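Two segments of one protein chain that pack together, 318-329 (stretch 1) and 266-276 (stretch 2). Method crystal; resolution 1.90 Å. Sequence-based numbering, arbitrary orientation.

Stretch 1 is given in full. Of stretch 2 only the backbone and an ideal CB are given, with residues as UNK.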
# COMPACT_ATOMS: atom_id res chain seq x y z
N GLU A 318 6.26 -10.81 31.10
CA GLU A 318 6.83 -12.13 31.48
C GLU A 318 6.20 -13.22 30.63
O GLU A 318 4.99 -13.22 30.38
CB GLU A 318 6.61 -12.44 32.93
CG GLU A 318 7.10 -11.34 33.85
CD GLU A 318 6.73 -11.56 35.31
OE1 GLU A 318 5.84 -12.39 35.61
OE2 GLU A 318 7.34 -10.86 36.16
N VAL A 319 7.05 -14.12 30.16
CA VAL A 319 6.62 -15.30 29.37
C VAL A 319 7.22 -16.54 30.02
O VAL A 319 8.42 -16.60 30.28
CB VAL A 319 7.10 -15.21 27.91
CG1 VAL A 319 6.63 -16.47 27.16
CG2 VAL A 319 6.56 -13.95 27.24
N GLU A 320 6.36 -17.50 30.34
CA GLU A 320 6.82 -18.80 30.87
C GLU A 320 7.55 -19.59 29.76
O GLU A 320 7.12 -19.60 28.61
CB GLU A 320 5.64 -19.60 31.48
CG GLU A 320 4.83 -18.75 32.49
CD GLU A 320 5.74 -18.20 33.61
OE1 GLU A 320 6.58 -19.01 34.11
OE2 GLU A 320 5.69 -16.97 33.96
N VAL A 321 8.69 -20.15 30.09
CA VAL A 321 9.47 -20.93 29.11
C VAL A 321 10.02 -22.15 29.84
O VAL A 321 9.99 -22.22 31.06
CB VAL A 321 10.62 -20.15 28.44
CG1 VAL A 321 10.11 -18.88 27.77
CG2 VAL A 321 11.74 -19.85 29.46
N ASP A 322 10.48 -23.12 29.03
CA ASP A 322 11.13 -24.31 29.52
C ASP A 322 12.65 -24.12 29.54
O ASP A 322 13.34 -24.25 28.47
CB ASP A 322 10.75 -25.47 28.60
CG ASP A 322 11.06 -26.84 29.18
OD1 ASP A 322 11.50 -26.95 30.32
OD2 ASP A 322 10.72 -27.84 28.54
N TYR A 323 13.18 -23.86 30.74
CA TYR A 323 14.60 -23.63 30.98
C TYR A 323 14.99 -23.87 32.43
O TYR A 323 14.27 -23.41 33.31
CB TYR A 323 14.95 -22.19 30.57
CG TYR A 323 16.38 -21.79 30.78
CD1 TYR A 323 17.38 -22.36 30.02
CD2 TYR A 323 16.76 -20.84 31.75
CE1 TYR A 323 18.71 -22.01 30.18
CE2 TYR A 323 18.09 -20.51 31.94
CZ TYR A 323 19.08 -21.07 31.13
OH TYR A 323 20.43 -20.75 31.27
N ASP A 324 16.13 -24.49 32.71
CA ASP A 324 16.58 -24.62 34.09
C ASP A 324 18.06 -24.39 34.30
O ASP A 324 18.69 -24.97 35.23
CB ASP A 324 16.20 -26.02 34.66
CG ASP A 324 16.13 -26.05 36.21
OD1 ASP A 324 15.91 -25.00 36.87
OD2 ASP A 324 16.28 -27.13 36.80
N GLY A 325 18.63 -23.55 33.48
CA GLY A 325 20.04 -23.19 33.65
C GLY A 325 20.28 -21.93 34.46
O GLY A 325 19.40 -21.44 35.19
N GLU A 326 21.48 -21.39 34.28
CA GLU A 326 21.90 -20.20 34.95
C GLU A 326 21.09 -19.01 34.39
O GLU A 326 20.78 -19.01 33.22
CB GLU A 326 23.40 -19.99 34.66
CG GLU A 326 24.02 -18.86 35.41
CD GLU A 326 25.48 -18.60 35.06
OE1 GLU A 326 26.10 -19.45 34.37
OE2 GLU A 326 25.97 -17.53 35.53
N PRO A 327 20.75 -18.03 35.23
CA PRO A 327 20.11 -16.83 34.73
C PRO A 327 21.06 -15.96 33.95
O PRO A 327 22.26 -15.97 34.22
CB PRO A 327 19.61 -16.11 35.99
CG PRO A 327 20.30 -16.74 37.13
CD PRO A 327 20.82 -18.08 36.70
N PHE A 328 20.57 -15.24 32.95
CA PHE A 328 21.39 -14.30 32.23
C PHE A 328 20.47 -13.30 31.56
O PHE A 328 19.27 -13.55 31.49
CB PHE A 328 22.28 -15.00 31.19
CG PHE A 328 21.52 -15.72 30.16
CD1 PHE A 328 21.08 -17.00 30.37
CD2 PHE A 328 21.29 -15.13 28.93
CE1 PHE A 328 20.42 -17.71 29.39
CE2 PHE A 328 20.63 -15.83 27.92
CZ PHE A 328 20.15 -17.09 28.15
N GLU A 329 21.06 -12.21 31.04
CA GLU A 329 20.35 -11.17 30.33
C GLU A 329 21.02 -11.01 28.95
O GLU A 329 22.23 -11.05 28.84
CB GLU A 329 20.36 -9.88 31.11
CG GLU A 329 19.64 -9.97 32.47
CD GLU A 329 20.54 -10.56 33.58
OE1 GLU A 329 21.67 -10.03 33.79
OE2 GLU A 329 20.12 -11.55 34.26
N UNK A 266 25.18 -24.31 25.06
CA UNK A 266 24.68 -25.33 26.03
C UNK A 266 23.47 -24.86 26.83
O UNK A 266 22.81 -25.69 27.43
CB UNK A 266 25.79 -25.71 27.01
N UNK A 267 23.15 -23.57 26.85
CA UNK A 267 21.96 -23.08 27.57
C UNK A 267 20.76 -23.19 26.61
O UNK A 267 20.58 -22.34 25.72
CB UNK A 267 22.15 -21.64 28.06
N UNK A 268 20.00 -24.27 26.76
CA UNK A 268 18.96 -24.59 25.82
C UNK A 268 17.64 -24.27 26.45
O UNK A 268 17.41 -24.67 27.57
CB UNK A 268 19.03 -26.06 25.38
N UNK A 269 16.79 -23.59 25.69
CA UNK A 269 15.51 -23.14 26.16
C UNK A 269 14.46 -23.41 25.06
O UNK A 269 14.71 -23.14 23.91
CB UNK A 269 15.56 -21.66 26.54
N UNK A 270 13.31 -23.91 25.43
CA UNK A 270 12.19 -24.11 24.51
C UNK A 270 11.00 -23.29 24.96
O UNK A 270 10.71 -23.11 26.17
CB UNK A 270 11.81 -25.59 24.42
N UNK A 271 10.28 -22.75 23.98
CA UNK A 271 9.15 -21.92 24.29
C UNK A 271 8.02 -22.05 23.26
O UNK A 271 8.21 -22.58 22.12
CB UNK A 271 9.60 -20.46 24.39
N UNK A 272 6.86 -21.56 23.66
CA UNK A 272 5.69 -21.41 22.79
C UNK A 272 5.93 -20.22 21.88
O UNK A 272 5.88 -19.06 22.31
CB UNK A 272 4.40 -21.23 23.60
N UNK A 273 6.19 -20.51 20.60
CA UNK A 273 6.65 -19.51 19.65
C UNK A 273 5.62 -18.44 19.39
O UNK A 273 5.96 -17.25 19.30
CB UNK A 273 7.04 -20.18 18.33
N UNK A 274 4.36 -18.85 19.23
CA UNK A 274 3.30 -17.86 18.99
C UNK A 274 3.12 -16.93 20.20
O UNK A 274 3.08 -15.73 20.03
CB UNK A 274 1.98 -18.57 18.67
N UNK A 275 3.06 -17.48 21.41
CA UNK A 275 2.88 -16.64 22.59
C UNK A 275 4.08 -15.69 22.75
O UNK A 275 3.94 -14.50 22.99
CB UNK A 275 2.71 -17.50 23.84
N UNK A 276 5.28 -16.22 22.52
CA UNK A 276 6.49 -15.41 22.70
C UNK A 276 6.55 -14.28 21.68
O UNK A 276 6.82 -13.16 22.04
CB UNK A 276 7.74 -16.28 22.59

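Position 266 lies out of reach of stretch 1, with nothing within 5.5 Å of its ideal CB. Stretch 1 sets no preference here; the residue is A266.

At 267 the CB points toward stretch 1, 3.8 Å from Y323 OH and 4.5 Å from F328 CE1, and the carboxylate of E326 lies farther out. Two aromatic rings followed by an acid favor a long side chain with an apolar stem; leucine or methionine would use the rings, lysine or arginine the acid too. The residue is K267. Its CD packs 3.5 Å from Y323 OH and 3.7 Å from F328 CE1, while NZ stops 4.3 Å from E326 OE1, a favorable pairing of charges beyond salt-bridge range. Y323 OH donates to E326 O, and K267 CD lies beside that hydroxyl oxygen.

Position 268 points its CB away into open space, and many side chains would do; it is I268. Its backbone does the work: O lies 3.4 Å from Y323 CD1, at the ring edge, and accepts a weak bond from a water that also takes D324 N.

At 269 the CB points sideways, 4.0 Å from Y323 CD1 and 5.1 Å from V321 CG2, so a medium apolar chain, leucine, isoleucine or valine, suits it. L269 sets its CG 4.0 Å from V321 CG2.

Position 270 is the bridge itself. Its N donates to D322 O at 3.1 Å, and D322 N returns a bond to its O at 2.9 Å, an antiparallel pair. The CB sits 4.3 Å from D322 CB, beside an acid, so small polar or beta-branched residues fit. It is T270, whose CB keeps that spacing of 4.3 Å to D322 CB; no side-chain hydrogen bond joins the two.

At 271 the ideal CB is 3.8 Å from V321 CG1, inviting an apolar residue. L271 CB lies 3.7 Å from V321 CG1.

Position 272 has no close neighbor in stretch 1, though a water links its N to E320 O. A helix follows, so Asp, Asn, Ser or Thr would cap it. D272 does: D272 OD1 accepts from the backbone N of position 275 at 3.0 Å.

Positions 273 and 274 lie in the helix's first turn, out of reach of stretch 1, which sets no preference, so many helix-compatible side chains would do; they are N273 and D274.

At 275 the CB points toward stretch 1, 5.2 Å from V319 CG1, leaving room for a branched aliphatic. L275 brings CD2 to 4.2 Å from V319 CG1.

At 276 the CB points sideways, and the ideal CB is 4.7 Å from V319 CG1; a large apolar residue could fit. F276 places CD1 4.4 Å from V319 CG1, which lies at its ring edge.

Stretch 2 (266-276) AKILTLDNDLF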
# COMPACT_ATOMS: atom_id res chain seq x y z
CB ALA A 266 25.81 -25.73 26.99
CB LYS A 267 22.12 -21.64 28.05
CG LYS A 267 23.23 -21.45 29.05
CD LYS A 267 23.36 -19.99 29.42
CE LYS A 267 24.32 -19.79 30.60
NZ LYS A 267 25.70 -19.97 30.09
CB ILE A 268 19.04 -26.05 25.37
CG1 ILE A 268 20.44 -26.28 24.73
CG2 ILE A 268 17.89 -26.37 24.41
CD1 ILE A 268 20.73 -27.67 24.27
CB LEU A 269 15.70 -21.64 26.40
CG LEU A 269 14.62 -20.69 26.82
CD1 LEU A 269 15.32 -19.49 27.46
CD2 LEU A 269 13.68 -20.35 25.65
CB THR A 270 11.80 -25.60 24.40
OG1 THR A 270 12.94 -26.38 24.02
CG2 THR A 270 10.79 -25.79 23.29
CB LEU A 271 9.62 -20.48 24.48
CG LEU A 271 10.38 -19.76 23.34
CD1 LEU A 271 9.48 -19.48 22.12
CD2 LEU A 271 10.98 -18.46 23.82
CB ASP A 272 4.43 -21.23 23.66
CG ASP A 272 3.18 -21.08 22.85
OD1 ASP A 272 3.14 -20.50 21.79
OD2 ASP A 272 2.14 -21.48 23.37
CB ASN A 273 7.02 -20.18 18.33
CG ASN A 273 7.59 -19.21 17.32
OD1 ASN A 273 8.70 -18.70 17.51
ND2 ASN A 273 6.86 -18.99 16.19
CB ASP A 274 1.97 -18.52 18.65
CG ASP A 274 0.90 -17.48 18.24
OD1 ASP A 274 1.15 -16.67 17.31
OD2 ASP A 274 -0.14 -17.43 18.88
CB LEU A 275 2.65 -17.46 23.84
CG LEU A 275 2.69 -16.63 25.14
CD1 LEU A 275 1.63 -15.50 25.14
CD2 LEU A 275 2.60 -17.53 26.35
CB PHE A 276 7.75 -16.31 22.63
CG PHE A 276 9.04 -15.56 22.78
CD1 PHE A 276 9.44 -15.12 24.02
CD2 PHE A 276 9.87 -15.36 21.70
CE1 PHE A 276 10.66 -14.46 24.17
CE2 PHE A 276 11.10 -14.76 21.85
CZ PHE A 276 11.47 -14.26 23.09
O HOH W 1 17.63 -25.80 30.72
O HOH W 2 6.52 -21.24 26.51
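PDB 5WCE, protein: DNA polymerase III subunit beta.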